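Local coordinates for protein esterase (Xanthomonas oryzae pv. oryzae, PDB 3H2K) that probably hydrolyses carboxylic ester bonds as an alpha/beta-hydrolase-fold esterase related to secretory lipases, in a plant-pathogenic bacterium, at residues H86-L91 against I232-Y237; S173-G178 against A376-K381. All blocks are in the same frame, centred on the assembly; numbering follows the deposited sequence.

Contact 1: H86-L91 against I232-Y237. With BOG (octyl beta-D-glucopyranoside), chain B.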
ATOM      1  N   HIS A  86      -1.794   1.324  -2.959  1.00 15.59           N
ATOM      2  CA  HIS A  86      -0.555   1.541  -3.693  1.00 13.86           C
ATOM      3  C   HIS A  86       0.624   1.600  -2.726  1.00 14.40           C
ATOM      4  O   HIS A  86       0.437   1.732  -1.517  1.00 12.71           O
ATOM      5  CB  HIS A  86      -0.627   2.825  -4.537  1.00 16.40           C
ATOM      6  CG  HIS A  86      -0.576   4.095  -3.740  1.00 15.92           C
ATOM      7  ND1 HIS A  86      -1.662   4.936  -3.612  1.00 19.71           N
ATOM      8  CD2 HIS A  86       0.439   4.688  -3.069  1.00 14.25           C
ATOM      9  CE1 HIS A  86      -1.315   5.995  -2.900  1.00 14.33           C
ATOM     10  NE2 HIS A  86      -0.046   5.870  -2.558  1.00 17.72           N
ATOM     11  N   PRO A  87       1.856   1.491  -3.255  1.00 13.52           N
ATOM     12  CA  PRO A  87       3.092   1.524  -2.470  1.00 14.76           C
ATOM     13  C   PRO A  87       3.543   2.921  -2.040  1.00 16.12           C
ATOM     14  O   PRO A  87       2.915   3.927  -2.374  1.00 15.44           O
ATOM     15  CB  PRO A  87       4.098   0.846  -3.400  1.00 13.82           C
ATOM     16  CG  PRO A  87       3.633   1.316  -4.772  1.00 10.67           C
ATOM     17  CD  PRO A  87       2.132   1.118  -4.658  1.00 13.03           C
ATOM     18  N   THR A  88       4.642   2.968  -1.293  1.00 15.97           N
ATOM     19  CA  THR A  88       5.189   4.226  -0.808  1.00 16.55           C
ATOM     20  C   THR A  88       5.331   5.245  -1.935  1.00 18.28           C
ATOM     21  O   THR A  88       5.965   4.977  -2.956  1.00 18.76           O
ATOM     22  CB  THR A  88       6.571   4.022  -0.172  1.00 16.51           C
ATOM     23  OG1 THR A  88       6.480   3.020   0.846  1.00 14.60           O
ATOM     24  CG2 THR A  88       7.070   5.324   0.452  1.00 17.56           C
ATOM     25  N   GLU A  89       4.734   6.414  -1.738  1.00 18.27           N
ATOM     26  CA  GLU A  89       4.791   7.484  -2.724  1.00 18.25           C
ATOM     27  C   GLU A  89       5.265   8.774  -2.049  1.00 16.66           C
ATOM     28  O   GLU A  89       4.565   9.330  -1.199  1.00 14.81           O
ATOM     29  CB  GLU A  89       3.403   7.691  -3.345  1.00 20.60           C
ATOM     30  CG  GLU A  89       3.352   8.809  -4.375  1.00 23.99           C
ATOM     31  CD  GLU A  89       4.301   8.557  -5.533  1.00 27.34           C
ATOM     32  OE1 GLU A  89       3.962   7.731  -6.409  1.00 26.26           O
ATOM     33  OE2 GLU A  89       5.391   9.174  -5.552  1.00 26.34           O
ATOM     34  N   ALA A  90       6.452   9.243  -2.428  1.00 16.27           N
ATOM     35  CA  ALA A  90       7.016  10.470  -1.861  1.00 16.63           C
ATOM     36  C   ALA A  90       6.707  11.722  -2.692  1.00 17.56           C
ATOM     37  O   ALA A  90       6.889  12.849  -2.221  1.00 17.97           O
ATOM     38  CB  ALA A  90       8.531  10.319  -1.688  1.00 16.46           C
ATOM     39  N   LEU A  91       6.249  11.532  -3.925  1.00 16.30           N
ATOM     40  CA  LEU A  91       5.911  12.667  -4.782  1.00 18.52           C
ATOM     41  C   LEU A  91       4.490  13.090  -4.415  1.00 18.90           C
ATOM     42  O   LEU A  91       3.529  12.373  -4.698  1.00 18.77           O
ATOM     43  CB  LEU A  91       5.987  12.266  -6.259  1.00 18.06           C
ATOM     44  CG  LEU A  91       5.891  13.422  -7.262  1.00 22.42           C
ATOM     45  CD1 LEU A  91       7.070  14.381  -7.038  1.00 22.31           C
ATOM     46  CD2 LEU A  91       5.910  12.881  -8.694  1.00 21.07           C
ATOM     47  N   ILE A 232      16.816   4.167   4.841  1.00 21.77           N
ATOM     48  CA  ILE A 232      16.974   5.539   5.304  1.00 22.10           C
ATOM     49  C   ILE A 232      15.852   6.391   4.730  1.00 20.16           C
ATOM     50  O   ILE A 232      15.307   7.250   5.420  1.00 20.54           O
ATOM     51  CB  ILE A 232      18.338   6.127   4.885  1.00 22.13           C
ATOM     52  CG1 ILE A 232      19.462   5.416   5.641  1.00 25.61           C
ATOM     53  CG2 ILE A 232      18.377   7.620   5.176  1.00 21.69           C
ATOM     54  CD1 ILE A 232      19.413   5.597   7.140  1.00 24.55           C
ATOM     55  N   LEU A 233      15.508   6.157   3.466  1.00 19.07           N
ATOM     56  CA  LEU A 233      14.424   6.912   2.846  1.00 18.16           C
ATOM     57  C   LEU A 233      13.080   6.513   3.468  1.00 16.80           C
ATOM     58  O   LEU A 233      12.274   7.371   3.833  1.00 16.53           O
ATOM     59  CB  LEU A 233      14.344   6.656   1.336  1.00 19.95           C
ATOM     60  CG  LEU A 233      15.387   7.128   0.316  1.00 22.67           C
ATOM     61  CD1 LEU A 233      15.790   8.572   0.590  1.00 19.23           C
ATOM     62  CD2 LEU A 233      16.588   6.208   0.358  1.00 25.13           C
ATOM     63  N   LEU A 234      12.841   5.208   3.585  1.00 14.10           N
ATOM     64  CA  LEU A 234      11.576   4.731   4.138  1.00 15.61           C
ATOM     65  C   LEU A 234      11.432   5.065   5.626  1.00 15.03           C
ATOM     66  O   LEU A 234      10.360   5.460   6.071  1.00 15.48           O
ATOM     67  CB  LEU A 234      11.430   3.221   3.892  1.00 13.64           C
ATOM     68  CG  LEU A 234      11.411   2.813   2.407  1.00 15.59           C
ATOM     69  CD1 LEU A 234      11.224   1.291   2.274  1.00 15.63           C
ATOM     70  CD2 LEU A 234      10.282   3.544   1.686  1.00 14.41           C
ATOM     71  N   GLY A 235      12.516   4.927   6.383  1.00 16.03           N
ATOM     72  CA  GLY A 235      12.469   5.241   7.802  1.00 17.53           C
ATOM     73  C   GLY A 235      12.285   6.730   8.054  1.00 16.78           C
ATOM     74  O   GLY A 235      11.584   7.131   8.982  1.00 15.93           O
ATOM     75  N   SER A 236      12.912   7.556   7.226  1.00 16.67           N
ATOM     76  CA  SER A 236      12.789   9.000   7.379  1.00 16.78           C
ATOM     77  C   SER A 236      11.357   9.435   7.076  1.00 16.27           C
ATOM     78  O   SER A 236      10.804  10.303   7.755  1.00 15.65           O
ATOM     79  CB  SER A 236      13.778   9.713   6.455  1.00 17.45           C
ATOM     80  OG  SER A 236      15.112   9.381   6.823  1.00 17.36           O
ATOM     81  N   TYR A 237      10.756   8.823   6.061  1.00 14.71           N
ATOM     82  CA  TYR A 237       9.378   9.135   5.694  1.00 15.53           C
ATOM     83  C   TYR A 237       8.500   8.762   6.895  1.00 16.20           C
ATOM     84  O   TYR A 237       7.623   9.524   7.302  1.00 16.91           O
ATOM     85  CB  TYR A 237       8.976   8.314   4.457  1.00 13.26           C
ATOM     86  CG  TYR A 237       7.779   8.825   3.667  1.00 12.60           C
ATOM     87  CD1 TYR A 237       7.580   8.416   2.344  1.00 12.93           C
ATOM     88  CD2 TYR A 237       6.866   9.727   4.219  1.00 12.07           C
ATOM     89  CE1 TYR A 237       6.511   8.895   1.586  1.00 11.95           C
ATOM     90  CE2 TYR A 237       5.785  10.218   3.467  1.00 10.75           C
ATOM     91  CZ  TYR A 237       5.621   9.797   2.149  1.00 13.29           C
ATOM     92  OH  TYR A 237       4.594  10.298   1.383  1.00  9.99           O
TER
HETATM   93  C1  BOG B 398      16.258   0.517   8.057  1.00 23.73           C
HETATM   94  O1  BOG B 398      15.453   0.041   6.969  1.00 24.49           O
HETATM   95  C2  BOG B 398      17.686   0.780   7.579  1.00 24.41           C
HETATM   96  O2  BOG B 398      18.263  -0.416   7.047  1.00 27.58           O
HETATM   97  C3  BOG B 398      18.532   1.286   8.749  1.00 23.44           C
HETATM   98  O3  BOG B 398      19.830   1.652   8.274  1.00 24.58           O
HETATM   99  C4  BOG B 398      17.859   2.507   9.380  1.00 23.11           C
HETATM  100  O4  BOG B 398      18.549   2.834  10.589  1.00 22.09           O
HETATM  101  C5  BOG B 398      16.396   2.205   9.708  1.00 21.80           C
HETATM  102  O5  BOG B 398      15.698   1.748   8.540  1.00 22.09           O
HETATM  103  C6  BOG B 398      15.715   3.491  10.183  1.00 21.45           C
HETATM  104  O6  BOG B 398      15.745   4.456   9.129  1.00 19.85           O
HETATM  105  C1' BOG B 398      14.110  -0.176   7.425  1.00 23.77           C
HETATM  106  C2' BOG B 398      13.199  -0.283   6.199  1.00 22.80           C
HETATM  107  C3' BOG B 398      11.733  -0.472   6.591  1.00 19.35           C
HETATM  108  C4' BOG B 398      10.856  -0.426   5.338  1.00 20.77           C
HETATM  109  C5' BOG B 398       9.366  -0.544   5.665  1.00 23.93           C
HETATM  110  C6' BOG B 398       8.539  -0.369   4.389  1.00 19.88           C
HETATM  111  C7' BOG B 398       7.039  -0.391   4.690  1.00 21.90           C
HETATM  112  C8' BOG B 398       6.225  -0.136   3.419  1.00 19.03           C

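Contact 2: S173-G178 against A376-K381. With BOG (octyl beta-D-glucopyranoside), chain B.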
ATOM      1  N   SER A 173      -6.305  -5.924  -1.693  1.00 14.17           N
ATOM      2  CA  SER A 173      -4.940  -6.285  -2.042  1.00 13.47           C
ATOM      3  C   SER A 173      -4.124  -5.003  -2.015  1.00 12.11           C
ATOM      4  O   SER A 173      -4.679  -3.909  -1.974  1.00 10.73           O
ATOM      5  CB  SER A 173      -4.884  -6.927  -3.430  1.00 14.05           C
ATOM      6  OG  SER A 173      -3.638  -7.573  -3.615  1.00 17.19           O
ATOM      7  N   GLY A 174      -2.806  -5.133  -2.032  1.00 14.43           N
ATOM      8  CA  GLY A 174      -1.958  -3.958  -1.985  1.00 14.57           C
ATOM      9  C   GLY A 174      -0.523  -4.416  -1.904  1.00 15.04           C
ATOM     10  O   GLY A 174      -0.251  -5.514  -1.429  1.00 15.54           O
ATOM     11  N   TYR A 175       0.399  -3.571  -2.344  1.00 14.40           N
ATOM     12  CA  TYR A 175       1.809  -3.932  -2.355  1.00 13.95           C
ATOM     13  C   TYR A 175       2.680  -2.957  -1.560  1.00 14.51           C
ATOM     14  O   TYR A 175       2.488  -1.747  -1.641  1.00 12.60           O
ATOM     15  CB  TYR A 175       2.263  -4.023  -3.817  1.00 13.09           C
ATOM     16  CG  TYR A 175       3.719  -3.694  -4.059  1.00 15.03           C
ATOM     17  CD1 TYR A 175       4.731  -4.568  -3.668  1.00 15.63           C
ATOM     18  CD2 TYR A 175       4.081  -2.499  -4.675  1.00 13.59           C
ATOM     19  CE1 TYR A 175       6.077  -4.251  -3.886  1.00 18.62           C
ATOM     20  CE2 TYR A 175       5.417  -2.174  -4.897  1.00 15.56           C
ATOM     21  CZ  TYR A 175       6.409  -3.053  -4.501  1.00 16.51           C
ATOM     22  OH  TYR A 175       7.729  -2.733  -4.729  1.00 20.20           O
ATOM     23  N   SER A 176       3.621  -3.507  -0.788  1.00 14.63           N
ATOM     24  CA  SER A 176       4.555  -2.732   0.031  1.00 14.70           C
ATOM     25  C   SER A 176       3.767  -1.951   1.096  1.00 15.63           C
ATOM     26  O   SER A 176       3.131  -2.559   1.958  1.00 15.26           O
ATOM     27  CB  SER A 176       5.370  -1.794  -0.870  1.00 14.16           C
ATOM     28  OG  SER A 176       6.496  -1.276  -0.188  1.00 13.88           O
ATOM     29  N   GLN A 177       3.810  -0.623   1.068  1.00 14.15           N
ATOM     30  CA  GLN A 177       3.009   0.123   2.041  1.00 16.71           C
ATOM     31  C   GLN A 177       1.558  -0.306   1.788  1.00 15.97           C
ATOM     32  O   GLN A 177       0.737  -0.352   2.704  1.00 16.95           O
ATOM     33  CB  GLN A 177       3.122   1.634   1.826  1.00 16.39           C
ATOM     34  CG  GLN A 177       2.227   2.440   2.779  1.00 17.76           C
ATOM     35  CD  GLN A 177       2.048   3.888   2.352  1.00 18.79           C
ATOM     36  OE1 GLN A 177       1.290   4.636   2.972  1.00 23.55           O
ATOM     37  NE2 GLN A 177       2.741   4.288   1.294  1.00 14.43           N
ATOM     38  N   GLY A 178       1.263  -0.621   0.527  1.00 14.30           N
ATOM     39  CA  GLY A 178      -0.072  -1.048   0.142  1.00 15.96           C
ATOM     40  C   GLY A 178      -0.500  -2.345   0.808  1.00 15.94           C
ATOM     41  O   GLY A 178      -1.694  -2.616   0.930  1.00 16.00           O
ATOM     42  N   ALA A 376      14.820  -7.000  -4.574  1.00 19.66           N
ATOM     43  CA  ALA A 376      13.871  -8.066  -4.882  1.00 21.16           C
ATOM     44  C   ALA A 376      12.447  -7.637  -4.497  1.00 22.38           C
ATOM     45  O   ALA A 376      11.463  -8.249  -4.924  1.00 20.61           O
ATOM     46  CB  ALA A 376      14.258  -9.336  -4.140  1.00 18.20           C
ATOM     47  N   HIS A 377      12.352  -6.584  -3.685  1.00 21.52           N
ATOM     48  CA  HIS A 377      11.063  -6.058  -3.236  1.00 20.11           C
ATOM     49  C   HIS A 377      10.184  -5.621  -4.416  1.00 22.11           C
ATOM     50  O   HIS A 377       9.008  -5.977  -4.484  1.00 22.10           O
ATOM     51  CB  HIS A 377      11.293  -4.873  -2.286  1.00 19.05           C
ATOM     52  CG  HIS A 377      10.043  -4.348  -1.648  1.00 18.93           C
ATOM     53  ND1 HIS A 377       9.259  -5.108  -0.806  1.00 16.66           N
ATOM     54  CD2 HIS A 377       9.438  -3.137  -1.733  1.00 16.46           C
ATOM     55  CE1 HIS A 377       8.227  -4.389  -0.399  1.00 19.56           C
ATOM     56  NE2 HIS A 377       8.312  -3.190  -0.948  1.00 17.30           N
ATOM     57  N   MET A 378      10.751  -4.861  -5.349  1.00 23.28           N
ATOM     58  CA  MET A 378       9.985  -4.389  -6.497  1.00 24.71           C
ATOM     59  C   MET A 378       9.506  -5.512  -7.421  1.00 26.02           C
ATOM     60  O   MET A 378       8.579  -5.315  -8.212  1.00 24.95           O
ATOM     61  CB  MET A 378      10.797  -3.376  -7.313  1.00 25.94           C
ATOM     62  CG  MET A 378      11.055  -2.043  -6.608  1.00 27.65           C
ATOM     63  SD  MET A 378      12.213  -2.168  -5.220  1.00 29.89           S
ATOM     64  CE  MET A 378      13.785  -1.874  -6.054  1.00 32.20           C
ATOM     65  N   LEU A 379      10.126  -6.684  -7.318  1.00 25.01           N
ATOM     66  CA  LEU A 379       9.748  -7.818  -8.159  1.00 25.47           C
ATOM     67  C   LEU A 379       8.501  -8.547  -7.664  1.00 24.42           C
ATOM     68  O   LEU A 379       7.820  -9.210  -8.444  1.00 25.69           O
ATOM     69  CB  LEU A 379      10.902  -8.823  -8.257  1.00 26.19           C
ATOM     70  CG  LEU A 379      12.225  -8.376  -8.893  1.00 27.14           C
ATOM     71  CD1 LEU A 379      13.204  -9.541  -8.876  1.00 28.33           C
ATOM     72  CD2 LEU A 379      11.995  -7.900 -10.324  1.00 27.79           C
ATOM     73  N   THR A 380       8.198  -8.428  -6.374  1.00 23.17           N
ATOM     74  CA  THR A 380       7.038  -9.113  -5.804  1.00 21.00           C
ATOM     75  C   THR A 380       5.704  -8.485  -6.190  1.00 21.62           C
ATOM     76  O   THR A 380       4.665  -9.136  -6.115  1.00 22.49           O
ATOM     77  CB  THR A 380       7.104  -9.172  -4.256  1.00 20.00           C
ATOM     78  OG1 THR A 380       6.966  -7.853  -3.715  1.00 16.32           O
ATOM     79  CG2 THR A 380       8.426  -9.772  -3.801  1.00 18.01           C
ATOM     80  N   LYS A 381       5.726  -7.221  -6.593  1.00 22.69           N
ATOM     81  CA  LYS A 381       4.497  -6.540  -6.980  1.00 23.22           C
ATOM     82  C   LYS A 381       3.713  -7.350  -8.020  1.00 23.78           C
ATOM     83  O   LYS A 381       2.651  -7.901  -7.718  1.00 22.22           O
ATOM     84  CB  LYS A 381       4.818  -5.153  -7.539  1.00 25.35           C
ATOM     85  CG  LYS A 381       3.602  -4.364  -7.996  1.00 28.37           C
ATOM     86  CD  LYS A 381       4.032  -3.075  -8.681  1.00 30.12           C
ATOM     87  CE  LYS A 381       2.843  -2.287  -9.188  1.00 32.38           C
ATOM     88  NZ  LYS A 381       3.269  -1.052  -9.909  1.00 32.60           N
TER
HETATM   89  C1  BOG B 398      16.258   0.517   8.057  1.00 23.73           C
HETATM   90  O1  BOG B 398      15.453   0.041   6.969  1.00 24.49           O
HETATM   91  C2  BOG B 398      17.686   0.780   7.579  1.00 24.41           C
HETATM   92  O2  BOG B 398      18.263  -0.416   7.047  1.00 27.58           O
HETATM   93  C3  BOG B 398      18.532   1.286   8.749  1.00 23.44           C
HETATM   94  O3  BOG B 398      19.830   1.652   8.274  1.00 24.58           O
HETATM   95  C4  BOG B 398      17.859   2.507   9.380  1.00 23.11           C
HETATM   96  O4  BOG B 398      18.549   2.834  10.589  1.00 22.09           O
HETATM   97  C5  BOG B 398      16.396   2.205   9.708  1.00 21.80           C
HETATM   98  O5  BOG B 398      15.698   1.748   8.540  1.00 22.09           O
HETATM   99  C6  BOG B 398      15.715   3.491  10.183  1.00 21.45           C
HETATM  100  O6  BOG B 398      15.745   4.456   9.129  1.00 19.85           O
HETATM  101  C1' BOG B 398      14.110  -0.176   7.425  1.00 23.77           C
HETATM  102  C2' BOG B 398      13.199  -0.283   6.199  1.00 22.80           C
HETATM  103  C3' BOG B 398      11.733  -0.472   6.591  1.00 19.35           C
HETATM  104  C4' BOG B 398      10.856  -0.426   5.338  1.00 20.77           C
HETATM  105  C5' BOG B 398       9.366  -0.544   5.665  1.00 23.93           C
HETATM  106  C6' BOG B 398       8.539  -0.369   4.389  1.00 19.88           C
HETATM  107  C7' BOG B 398       7.039  -0.391   4.690  1.00 21.90           C
HETATM  108  C8' BOG B 398       6.225  -0.136   3.419  1.00 19.03           C

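Contact 1: H86-L91 against I232-Y237
Tyr237 reaches from helix 231-246 to the loop that follows strand 79-85 and ends on Glu89, its hydroxyl giving a 2.8 Å hydrogen bond from Tyr237 OH to the backbone Glu89 O. The bond is bent at the acceptor: the C=O...OH angle is 143° and the hydroxyl stands 29° out of the carbonyl plane. CG of Tyr237 lies anti to the backbone N (chi1 -160°), which sends the ring off the helix and into the loop. Along one side of the ring, obliquely to its plane, runs Thr88, whose methyl CG2 comes within 3.7 Å of Tyr237 CD1; the two side chains lie alongside each other, pointing opposite ways. Ala90 meets the same side chain further out, Ala90 CA lying 3.8 Å from Tyr237 CE1.

Thr88 also faces Leu234, one turn earlier on the helix. Thr88 CG2 lies 3.9 Å from Leu234 CD2, while the threonine hydroxyl OG1 is hydrogen-bonded to Tyr138 OH, a residue whose ring stacks on Tyr237. The two methyls of Leu234 divide their partners: CD2 packs on the threonine, and CD1 lies 3.5 Å from C4' of the octyl glucoside, against the middle of its alkyl chain. Helix 275-280 adds Leu275 beside Thr88 and Ala90.

Within the loop, the Glu89 carboxylate curls forward along the chain, Leu91 N giving a 3.0 Å hydrogen bond to the anti lone pair of Glu89 OE2. The contact is thus mostly apolar, with one directed bond across it. That bond ties a side chain of the helix to loop main chain and satisfies the buried phenol, while Leu234 presents hydrocarbon to both the loop and the detergent tail, consistent with a site suited to an acyl or alkyl chain.

Contact 2: S173-G178 against A376-K381
Ser176 and His377 meet here at what is probably the nucleophile elbow of an alpha/beta hydrolase, the tight turn (GxSxG) between strand 169-175 and helix 177-192. Ser176 has the strained backbone, with positive phi, expected of an elbow serine.

His377, in the first turn of helix 377-396, sends its imidazole across to the elbow. NE2 lies 2.7 Å from Ser176 OG, which sits at the ring edge and in its plane; either atom could be the donor. At the other nitrogen, ND1 is hydrogen-bonded to Asp336 OD2, an arrangement consistent with a Ser-His-Asp catalytic triad. The imidazole also neighbours Tyr175: their planes are 30° apart, but the rings are slid so far that they barely overlap, with Tyr175 CE1 over the rim of one imidazole face.

Met378 follows, its backbone CA 3.3 Å from Tyr175 OH; CB and CG pass the same oxygen at longer range before the chain bends away. Thr380 turns its hydroxyl back along the helix, where Thr380 OG1 gives a 2.9 Å hydrogen bond to His377 O in the carbonyl plane; the same OG1 is hydrogen-bonded to Ser206 OG. His377 O therefore takes two bonds from Thr380, from OG1 and from the backbone N, and lies at the edge of the Tyr175 ring.

Lys381 covers one face of the tyrosine. Its extended chain, with CG anti to the backbone N, runs over that face across the direction of the tyrosine side chain, bringing CG near Tyr175 CD2. Lys381 CB stands 3.7 Å from the centroid of the Tyr175 ring and 3° from the ring normal, a CH-pi contact, while Ser176 CB covers the centre of the opposite face.

In the fold
The centres of contacts 1 and 2 lie about 13 Å apart, and their segments alternate along the chain: 86-91, 173-178, 232-237, then 376-381. The loop of contact 1 and the turn of contact 2 follow neighbouring parallel strands of the central sheet, 79-85 and 169-175, and touch directly, Pro87 CB packing 3.9 Å from Ser176 CB. Segments of helices 231-246 and 377-396 meet them at the C-terminal ends of these strands. One octyl glucoside joins the two sites: its tail passes Leu234 and ends with C8' 3.8 Å from Ser176 OG. That path from contact 1 to contact 2 is consistent with an apolar approach to the probable nucleophile.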